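Local structure of beta-N-acetylglucosaminidase (Thermotoga maritima, 3WO8) at residues B[31-40]-B[289-297]; B[113-121]-B[326-334]. The protein probably hydrolyses terminal non-reducing N-acetyl-D-hexosamine residues in N-acetyl-beta-D-hexosaminides, as a family 3 glycoside hydrolase with a TIM-barrel domain. All blocks are in the same frame, centred on the assembly; numbering follows the deposited sequence.

Interaction 1 (B[31-40]-B[289-297]); sequences VKEIIRKYRP and YRNLPVYYE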
loop_
_atom_site.group_PDB
_atom_site.type_symbol
_atom_site.label_atom_id
_atom_site.label_comp_id
_atom_site.label_asym_id
_atom_site.label_seq_id
_atom_site.Cartn_x
_atom_site.Cartn_y
_atom_site.Cartn_z
ATOM N N VAL B 31 -11.420 -21.465 -9.011
ATOM C CA VAL B 31 -12.051 -20.384 -8.269
ATOM C C VAL B 31 -13.120 -19.724 -9.109
ATOM O O VAL B 31 -14.256 -19.539 -8.658
ATOM C CB VAL B 31 -11.019 -19.339 -7.817
ATOM C CG1 VAL B 31 -11.707 -18.074 -7.327
ATOM C CG2 VAL B 31 -10.134 -19.898 -6.712
ATOM N N LYS B 32 -12.747 -19.381 -10.332
ATOM C CA LYS B 32 -13.683 -18.837 -11.318
ATOM C C LYS B 32 -14.875 -19.760 -11.551
ATOM O O LYS B 32 -16.001 -19.284 -11.718
ATOM C CB LYS B 32 -13.009 -18.615 -12.668
ATOM C CG LYS B 32 -11.852 -17.624 -12.693
ATOM C CD LYS B 32 -11.576 -17.167 -14.130
ATOM C CE LYS B 32 -10.096 -17.020 -14.468
ATOM N NZ LYS B 32 -9.945 -16.424 -15.822
ATOM N N GLU B 33 -14.631 -21.071 -11.570
ATOM C CA GLU B 33 -15.702 -22.030 -11.868
ATOM C C GLU B 33 -16.726 -22.129 -10.741
ATOM O O GLU B 33 -17.903 -22.052 -11.001
ATOM C CB GLU B 33 -15.130 -23.391 -12.267
ATOM C CG GLU B 33 -14.550 -23.377 -13.686
ATOM C CD GLU B 33 -13.706 -24.615 -14.058
ATOM O OE1 GLU B 33 -13.465 -24.834 -15.261
ATOM O OE2 GLU B 33 -13.259 -25.379 -13.171
ATOM N N ILE B 34 -16.271 -22.257 -9.499
ATOM C CA ILE B 34 -17.152 -22.219 -8.348
ATOM C C ILE B 34 -17.971 -20.969 -8.439
ATOM O O ILE B 34 -19.147 -20.996 -8.167
ATOM C CB ILE B 34 -16.378 -22.149 -7.014
ATOM C CG1 ILE B 34 -15.622 -23.440 -6.740
ATOM C CG2 ILE B 34 -17.313 -21.901 -5.832
ATOM C CD1 ILE B 34 -16.514 -24.568 -6.256
ATOM N N ILE B 35 -17.345 -19.848 -8.780
ATOM C CA ILE B 35 -18.027 -18.556 -8.673
ATOM C C ILE B 35 -19.121 -18.446 -9.717
ATOM O O ILE B 35 -20.243 -18.029 -9.395
ATOM C CB ILE B 35 -17.034 -17.354 -8.675
ATOM C CG1 ILE B 35 -16.372 -17.241 -7.290
ATOM C CG2 ILE B 35 -17.730 -16.033 -8.979
ATOM C CD1 ILE B 35 -15.064 -16.482 -7.274
ATOM N N ARG B 36 -18.826 -18.838 -10.944
ATOM C CA ARG B 36 -19.856 -18.818 -11.987
ATOM C C ARG B 36 -20.969 -19.838 -11.697
ATOM O O ARG B 36 -22.145 -19.531 -11.888
ATOM C CB ARG B 36 -19.262 -19.108 -13.354
ATOM C CG ARG B 36 -18.142 -18.159 -13.741
ATOM C CD ARG B 36 -17.791 -18.194 -15.218
ATOM N NE ARG B 36 -16.573 -18.984 -15.479
ATOM C CZ ARG B 36 -15.504 -18.550 -16.142
ATOM N NH1 ARG B 36 -15.453 -17.317 -16.639
ATOM N NH2 ARG B 36 -14.473 -19.359 -16.320
ATOM N N LYS B 37 -20.600 -21.027 -11.209
ATOM C CA LYS B 37 -21.569 -22.116 -11.021
ATOM C C LYS B 37 -22.571 -21.795 -9.937
ATOM O O LYS B 37 -23.744 -21.706 -10.197
ATOM C CB LYS B 37 -20.886 -23.446 -10.690
ATOM C CG LYS B 37 -21.772 -24.656 -10.968
ATOM C CD LYS B 37 -21.464 -25.819 -10.032
ATOM C CE LYS B 37 -21.752 -27.170 -10.684
ATOM N NZ LYS B 37 -20.717 -28.184 -10.320
ATOM N N TYR B 38 -22.089 -21.629 -8.719
ATOM C CA TYR B 38 -22.904 -21.152 -7.609
ATOM C C TYR B 38 -22.559 -19.694 -7.673
ATOM O O TYR B 38 -21.564 -19.331 -8.303
ATOM C CB TYR B 38 -22.443 -21.755 -6.297
ATOM C CG TYR B 38 -22.069 -23.224 -6.387
ATOM C CD1 TYR B 38 -20.777 -23.615 -6.702
ATOM C CD2 TYR B 38 -23.015 -24.227 -6.170
ATOM C CE1 TYR B 38 -20.428 -24.956 -6.788
ATOM C CE2 TYR B 38 -22.670 -25.572 -6.256
ATOM C CZ TYR B 38 -21.371 -25.932 -6.556
ATOM O OH TYR B 38 -20.979 -27.251 -6.620
ATOM N N ARG B 39 -23.332 -18.816 -7.083
ATOM C CA ARG B 39 -22.982 -17.409 -7.306
ATOM C C ARG B 39 -22.874 -16.782 -5.953
ATOM O O ARG B 39 -23.753 -16.029 -5.517
ATOM C CB ARG B 39 -23.973 -16.715 -8.250
ATOM C CG ARG B 39 -23.843 -17.190 -9.710
ATOM C CD ARG B 39 -23.862 -16.062 -10.751
ATOM N NE ARG B 39 -24.849 -15.027 -10.413
ATOM C CZ ARG B 39 -26.163 -15.092 -10.659
ATOM N NH1 ARG B 39 -26.670 -16.143 -11.280
ATOM N NH2 ARG B 39 -26.980 -14.093 -10.294
ATOM N N PRO B 40 -21.797 -17.136 -5.252
ATOM C CA PRO B 40 -21.691 -16.719 -3.869
ATOM C C PRO B 40 -21.637 -15.202 -3.859
ATOM O O PRO B 40 -21.092 -14.609 -4.791
ATOM C CB PRO B 40 -20.399 -17.372 -3.394
ATOM C CG PRO B 40 -19.623 -17.672 -4.626
ATOM C CD PRO B 40 -20.571 -17.759 -5.767
ATOM N N TYR B 289 -13.584 -21.641 0.325
ATOM C CA TYR B 289 -14.551 -21.722 -0.747
ATOM C C TYR B 289 -14.776 -23.092 -1.312
ATOM O O TYR B 289 -15.761 -23.307 -2.020
ATOM C CB TYR B 289 -14.105 -20.850 -1.904
ATOM C CG TYR B 289 -13.032 -21.478 -2.769
ATOM C CD1 TYR B 289 -11.699 -21.554 -2.330
ATOM C CD2 TYR B 289 -13.340 -21.984 -4.042
ATOM C CE1 TYR B 289 -10.710 -22.099 -3.135
ATOM C CE2 TYR B 289 -12.357 -22.538 -4.851
ATOM C CZ TYR B 289 -11.043 -22.596 -4.397
ATOM O OH TYR B 289 -10.066 -23.153 -5.198
ATOM N N ARG B 290 -13.832 -24.001 -1.080
ATOM C CA ARG B 290 -13.939 -25.384 -1.598
ATOM C C ARG B 290 -15.062 -26.193 -0.946
ATOM O O ARG B 290 -15.671 -27.037 -1.609
ATOM C CB ARG B 290 -12.593 -26.104 -1.504
ATOM C CG ARG B 290 -11.591 -25.562 -2.512
ATOM C CD ARG B 290 -10.354 -26.419 -2.621
ATOM N NE ARG B 290 -9.836 -26.747 -1.295
ATOM C CZ ARG B 290 -8.730 -26.250 -0.743
ATOM N NH1 ARG B 290 -8.385 -26.648 0.479
ATOM N NH2 ARG B 290 -7.961 -25.380 -1.394
ATOM N N ASN B 291 -15.371 -25.882 0.317
ATOM C CA ASN B 291 -16.529 -26.467 0.994
ATOM C C ASN B 291 -17.896 -25.986 0.462
ATOM O O ASN B 291 -18.943 -26.252 1.064
ATOM C CB ASN B 291 -16.438 -26.183 2.494
ATOM C CG ASN B 291 -15.259 -26.892 3.152
ATOM O OD1 ASN B 291 -15.044 -28.082 2.954
ATOM N ND2 ASN B 291 -14.503 -26.171 3.946
ATOM N N LEU B 292 -17.908 -25.270 -0.655
ATOM C CA LEU B 292 -19.149 -24.644 -1.081
ATOM C C LEU B 292 -20.071 -25.666 -1.652
ATOM O O LEU B 292 -21.200 -25.776 -1.186
ATOM C CB LEU B 292 -18.937 -23.504 -2.085
ATOM C CG LEU B 292 -20.197 -22.682 -2.398
ATOM C CD1 LEU B 292 -20.772 -22.006 -1.157
ATOM C CD2 LEU B 292 -19.919 -21.637 -3.462
ATOM N N PRO B 293 -19.594 -26.434 -2.649
ATOM C CA PRO B 293 -20.473 -27.427 -3.248
ATOM C C PRO B 293 -21.208 -28.221 -2.172
ATOM O O PRO B 293 -22.434 -28.239 -2.185
ATOM C CB PRO B 293 -19.512 -28.311 -4.055
ATOM C CG PRO B 293 -18.374 -27.417 -4.391
ATOM C CD PRO B 293 -18.206 -26.600 -3.135
ATOM N N VAL B 294 -20.479 -28.801 -1.217
ATOM C CA VAL B 294 -21.115 -29.571 -0.141
ATOM C C VAL B 294 -22.141 -28.703 0.586
ATOM O O VAL B 294 -23.345 -29.026 0.648
ATOM C CB VAL B 294 -20.088 -30.102 0.875
ATOM C CG1 VAL B 294 -20.784 -30.698 2.101
ATOM C CG2 VAL B 294 -19.129 -31.107 0.219
ATOM N N TYR B 295 -21.676 -27.576 1.109
ATOM C CA TYR B 295 -22.569 -26.708 1.876
ATOM C C TYR B 295 -23.754 -26.266 1.030
ATOM O O TYR B 295 -24.888 -26.158 1.524
ATOM C CB TYR B 295 -21.817 -25.515 2.442
ATOM C CG TYR B 295 -21.399 -25.667 3.890
ATOM C CD1 TYR B 295 -20.249 -26.350 4.255
ATOM C CD2 TYR B 295 -22.143 -25.092 4.888
ATOM C CE1 TYR B 295 -19.864 -26.457 5.591
ATOM C CE2 TYR B 295 -21.765 -25.179 6.218
ATOM C CZ TYR B 295 -20.634 -25.862 6.577
ATOM O OH TYR B 295 -20.311 -25.936 7.932
ATOM N N TYR B 296 -23.515 -26.053 -0.255
ATOM C CA TYR B 296 -24.574 -25.502 -1.092
ATOM C C TYR B 296 -25.673 -26.516 -1.304
ATOM O O TYR B 296 -26.857 -26.163 -1.257
ATOM C CB TYR B 296 -24.042 -25.049 -2.438
ATOM C CG TYR B 296 -25.091 -24.448 -3.382
ATOM C CD1 TYR B 296 -25.924 -25.258 -4.187
ATOM C CD2 TYR B 296 -25.224 -23.070 -3.498
ATOM C CE1 TYR B 296 -26.854 -24.686 -5.067
ATOM C CE2 TYR B 296 -26.150 -22.498 -4.364
ATOM C CZ TYR B 296 -26.952 -23.301 -5.153
ATOM O OH TYR B 296 -27.840 -22.696 -6.009
ATOM N N GLU B 297 -25.281 -27.763 -1.571
ATOM C CA GLU B 297 -26.258 -28.810 -1.910
ATOM C C GLU B 297 -26.954 -29.336 -0.643
ATOM O O GLU B 297 -28.144 -29.674 -0.701
ATOM C CB GLU B 297 -25.666 -29.907 -2.804
ATOM C CG GLU B 297 -24.503 -30.690 -2.196
ATOM C CD GLU B 297 -23.555 -31.329 -3.233
ATOM O OE1 GLU B 297 -22.965 -30.613 -4.101
ATOM O OE2 GLU B 297 -23.389 -32.572 -3.150
#

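Interaction 2 (B[113-121]-B[326-334]); sequences IMEIVGLNM and FAKKNSGVG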
loop_
_atom_site.group_PDB
_atom_site.type_symbol
_atom_site.label_atom_id
_atom_site.label_comp_id
_atom_site.label_asym_id
_atom_site.label_seq_id
_atom_site.Cartn_x
_atom_site.Cartn_y
_atom_site.Cartn_z
ATOM N N ILE B 113 -9.459 3.925 1.243
ATOM C CA ILE B 113 -8.538 3.092 0.488
ATOM C C ILE B 113 -9.121 1.718 0.066
ATOM O O ILE B 113 -8.930 1.257 -1.051
ATOM C CB ILE B 113 -7.218 2.951 1.262
ATOM C CG1 ILE B 113 -6.526 4.339 1.300
ATOM C CG2 ILE B 113 -6.314 1.939 0.571
ATOM C CD1 ILE B 113 -5.353 4.388 2.266
ATOM N N MET B 114 -9.826 1.059 0.960
ATOM C CA MET B 114 -10.412 -0.212 0.602
ATOM C C MET B 114 -11.282 -0.001 -0.609
ATOM O O MET B 114 -11.292 -0.784 -1.567
ATOM C CB MET B 114 -11.232 -0.753 1.772
ATOM C CG MET B 114 -10.398 -1.477 2.806
ATOM S SD MET B 114 -11.267 -1.506 4.372
ATOM C CE MET B 114 -9.968 -1.902 5.542
ATOM N N GLU B 115 -11.977 1.124 -0.588
ATOM C CA GLU B 115 -12.922 1.421 -1.619
ATOM C C GLU B 115 -12.306 1.584 -2.996
ATOM O O GLU B 115 -12.836 1.095 -4.010
ATOM C CB GLU B 115 -13.646 2.679 -1.258
ATOM C CG GLU B 115 -14.963 2.778 -1.974
ATOM C CD GLU B 115 -15.068 4.051 -2.704
ATOM O OE1 GLU B 115 -14.443 4.125 -3.788
ATOM O OE2 GLU B 115 -15.739 4.950 -2.153
ATOM N N ILE B 116 -11.187 2.306 -3.016
ATOM C CA ILE B 116 -10.446 2.559 -4.232
ATOM C C ILE B 116 -9.934 1.239 -4.791
ATOM O O ILE B 116 -9.896 1.035 -6.009
ATOM C CB ILE B 116 -9.302 3.531 -3.945
ATOM C CG1 ILE B 116 -9.877 4.930 -3.832
ATOM C CG2 ILE B 116 -8.278 3.519 -5.062
ATOM C CD1 ILE B 116 -8.949 5.964 -3.228
ATOM N N VAL B 117 -9.560 0.356 -3.881
ATOM C CA VAL B 117 -8.964 -0.914 -4.234
ATOM C C VAL B 117 -10.052 -1.822 -4.793
ATOM O O VAL B 117 -9.813 -2.626 -5.686
ATOM C CB VAL B 117 -8.377 -1.556 -2.973
ATOM C CG1 VAL B 117 -7.914 -2.954 -3.252
ATOM C CG2 VAL B 117 -7.211 -0.761 -2.428
ATOM N N GLY B 118 -11.246 -1.713 -4.219
ATOM C CA GLY B 118 -12.395 -2.419 -4.730
ATOM C C GLY B 118 -13.130 -3.227 -3.692
ATOM O O GLY B 118 -14.055 -3.930 -4.009
ATOM N N LEU B 119 -12.673 -3.183 -2.462
ATOM C CA LEU B 119 -13.395 -3.765 -1.380
ATOM C C LEU B 119 -14.600 -2.885 -1.046
ATOM O O LEU B 119 -14.541 -1.649 -1.129
ATOM C CB LEU B 119 -12.516 -3.844 -0.137
ATOM C CG LEU B 119 -11.358 -4.829 -0.021
ATOM C CD1 LEU B 119 -11.629 -6.120 -0.779
ATOM C CD2 LEU B 119 -10.070 -4.172 -0.480
ATOM N N ASN B 120 -15.695 -3.520 -0.646
ATOM C CA ASN B 120 -16.878 -2.781 -0.228
ATOM C C ASN B 120 -17.387 -3.214 1.148
ATOM O O ASN B 120 -18.459 -2.843 1.552
ATOM C CB ASN B 120 -17.933 -2.891 -1.311
ATOM C CG ASN B 120 -18.459 -4.310 -1.487
ATOM O OD1 ASN B 120 -18.110 -5.239 -0.745
ATOM N ND2 ASN B 120 -19.302 -4.483 -2.465
ATOM N N MET B 121 -16.569 -3.954 1.886
ATOM C CA MET B 121 -16.901 -4.411 3.203
ATOM C C MET B 121 -15.606 -4.731 3.902
ATOM O O MET B 121 -14.602 -5.016 3.218
ATOM C CB MET B 121 -17.709 -5.697 3.085
ATOM C CG MET B 121 -18.048 -6.388 4.419
ATOM S SD MET B 121 -19.297 -7.710 4.290
ATOM C CE MET B 121 -20.565 -6.812 3.459
ATOM N N PHE B 326 -26.994 -1.025 -1.450
ATOM C CA PHE B 326 -26.300 0.193 -1.016
ATOM C C PHE B 326 -24.770 0.093 -0.917
ATOM O O PHE B 326 -24.118 1.050 -0.573
ATOM C CB PHE B 326 -26.911 0.798 0.270
ATOM C CG PHE B 326 -26.819 -0.065 1.495
ATOM C CD1 PHE B 326 -25.606 -0.508 1.986
ATOM C CD2 PHE B 326 -27.970 -0.376 2.203
ATOM C CE1 PHE B 326 -25.553 -1.286 3.138
ATOM C CE2 PHE B 326 -27.923 -1.153 3.348
ATOM C CZ PHE B 326 -26.709 -1.607 3.823
ATOM N N ALA B 327 -24.181 -1.044 -1.222
ATOM C CA ALA B 327 -22.731 -1.136 -1.192
ATOM C C ALA B 327 -22.185 -0.470 -2.431
ATOM O O ALA B 327 -22.807 -0.554 -3.493
ATOM C CB ALA B 327 -22.285 -2.588 -1.130
ATOM N N LYS B 328 -21.033 0.183 -2.279
ATOM C CA LYS B 328 -20.240 0.721 -3.409
ATOM C C LYS B 328 -19.969 -0.347 -4.475
ATOM O O LYS B 328 -19.942 -1.529 -4.179
ATOM C CB LYS B 328 -18.895 1.293 -2.913
ATOM C CG LYS B 328 -18.999 2.501 -1.986
ATOM C CD LYS B 328 -20.008 3.526 -2.480
ATOM C CE LYS B 328 -19.739 4.891 -1.878
ATOM N NZ LYS B 328 -20.853 5.820 -2.197
ATOM N N LYS B 329 -19.740 0.077 -5.704
ATOM C CA LYS B 329 -19.774 -0.841 -6.839
ATOM C C LYS B 329 -18.613 -0.785 -7.837
ATOM O O LYS B 329 -18.527 -1.640 -8.703
ATOM C CB LYS B 329 -21.092 -0.625 -7.602
ATOM C CG LYS B 329 -22.339 -1.054 -6.821
ATOM C CD LYS B 329 -23.510 -1.443 -7.735
ATOM C CE LYS B 329 -24.796 -1.706 -6.954
ATOM N NZ LYS B 329 -24.636 -2.803 -5.953
ATOM N N ASN B 330 -17.749 0.219 -7.755
ATOM C CA ASN B 330 -16.636 0.390 -8.723
ATOM C C ASN B 330 -15.780 -0.866 -8.889
ATOM O O ASN B 330 -15.722 -1.687 -7.971
ATOM C CB ASN B 330 -15.768 1.611 -8.355
ATOM C CG ASN B 330 -14.947 1.415 -7.073
ATOM O OD1 ASN B 330 -13.758 1.770 -7.042
ATOM N ND2 ASN B 330 -15.564 0.885 -6.012
ATOM N N SER B 331 -15.132 -1.011 -10.058
ATOM C CA SER B 331 -14.252 -2.198 -10.365
ATOM C C SER B 331 -12.966 -2.206 -9.570
ATOM O O SER B 331 -12.184 -3.192 -9.631
ATOM C CB SER B 331 -13.892 -2.365 -11.867
ATOM O OG SER B 331 -13.413 -1.192 -12.471
ATOM N N GLY B 332 -12.750 -1.106 -8.846
ATOM C CA GLY B 332 -11.512 -0.879 -8.166
ATOM C C GLY B 332 -10.342 -1.178 -9.087
ATOM O O GLY B 332 -10.368 -0.997 -10.334
ATOM N N VAL B 333 -9.339 -1.727 -8.435
ATOM C CA VAL B 333 -8.042 -2.032 -8.998
ATOM C C VAL B 333 -8.141 -2.904 -10.302
ATOM O O VAL B 333 -7.255 -2.914 -11.185
ATOM C CB VAL B 333 -7.244 -2.602 -7.811
ATOM C CG1 VAL B 333 -7.093 -4.083 -7.885
ATOM C CG2 VAL B 333 -5.943 -1.872 -7.647
ATOM N N GLY B 334 -9.284 -3.560 -10.445
ATOM C CA GLY B 334 -9.647 -4.293 -11.644
ATOM C C GLY B 334 -9.395 -3.581 -12.969
ATOM O O GLY B 334 -9.008 -4.232 -13.985
#

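Interaction 1 (B[31-40]-B[289-297])
Tyr38 and Tyr296 form the aromatic part of this contact. One rim atom does most of the touching: Tyr38 CD2 sits over one face of the Tyr296 ring, 3.5 Å from Tyr296 CG. The rings meet obliquely, their planes 57° apart. Tyr296 reaches this place with CG anti to its backbone N (chi1 -180°). The hydroxyl end of the Tyr38 ring lies against Pro293, the two side chains at about a right angle, and its CZ lies 3.9 Å from Pro293 CB.

The aliphatic part centres on Ile34, whose CG1, CG2 and CD1 have different partners. The Ile34 and Leu292 side chains slide past each other in opposite directions, with Ile34 CG2 3.5 Å from Leu292 CD2. Ile34 CD1 meets Pro293 CG at 3.9 Å. Ile34 CG1 lies at the edge of the Tyr289 ring, in its plane, 3.8 Å from Tyr289 CD2. Leu292 CD2 also packs on Tyr38 CB, with Pro40 CG a little farther off. The Val31 side chain meets Tyr289 at about a right angle, its CG2 3.7 Å from Tyr289 CZ at the hydroxyl end.

Helices 29-37 and 292-304 are thereby joined on the outside of the TIM barrel, against strand 20-24, which neighbours strand 283-286. Tyr289 also stacks on Phe24, and Leu292 touches Phe20. The two segments share no hydrogen bond or salt bridge, so the contact rests on shape and on burial of apolar surface.

Interaction 2 (B[113-121]-B[326-334])
Glu115 turns its CG anti to the backbone N (chi1 -158°) and then bends at chi2, which lays its chain obliquely across Lys328. Their CG atoms meet at 4.0 Å, and Glu115 OE2 lies 4.0 Å from Lys328 CE. The charged ends do not touch: Glu115 OE2 and Lys328 NZ are 5.2 Å apart. Replacing Glu115 by an alanine takes away the aliphatic contact and would probably leave Lys328 without this nearby negative charge.

Asn120 places CG between its backbone N and carbonyl carbon (chi1 66°). Its ND2 then points a straight but weak hydrogen bond at Lys328 O, 3.5 Å away. The same amide is gripped by strand 70-72 and its approach: OD1 accepts from Ile71 N, and ND2 also donates to Phe69 O.

The strong bond is between backbones. Val333 N donates to Val117 O at 2.9 Å, nearly straight at 172°. Gly118, with positive phi, ends helix 100-117 in a Schellman motif. Its CA comes within 3.9 Å of Gly332 CA, and a side chain on Gly332 would clash with Val117 O. Ser331 OG is hydrogen-bonded to Arg105 NH1 of the second subunit. The close backbones thus depend on glycine, and the loop after helix 310-326 is held to the helix end by one good backbone hydrogen bond, with side-chain contacts beside it.

Overall arrangement
Interactions 1 and 2 lie at separate places on the TIM-barrel domain, their centres 22 Å apart and their nearest atoms about 11 Å apart. They do not touch. In chain order their segments alternate. Interaction 1 brings the first barrel helix against the helix that follows the last strand, 283-286, so it closes the ring where start and end meet. Interaction 2 lies where the two outermost strands of the order, 70-72 and 121-122, come together: Asn120, just before 121-122, bonds to Ile71. Helix 53-66 is common to both, touching Ile35 from one and Val117 and Val333 from the other. Only 113-121/326-334 also reaches the second subunit.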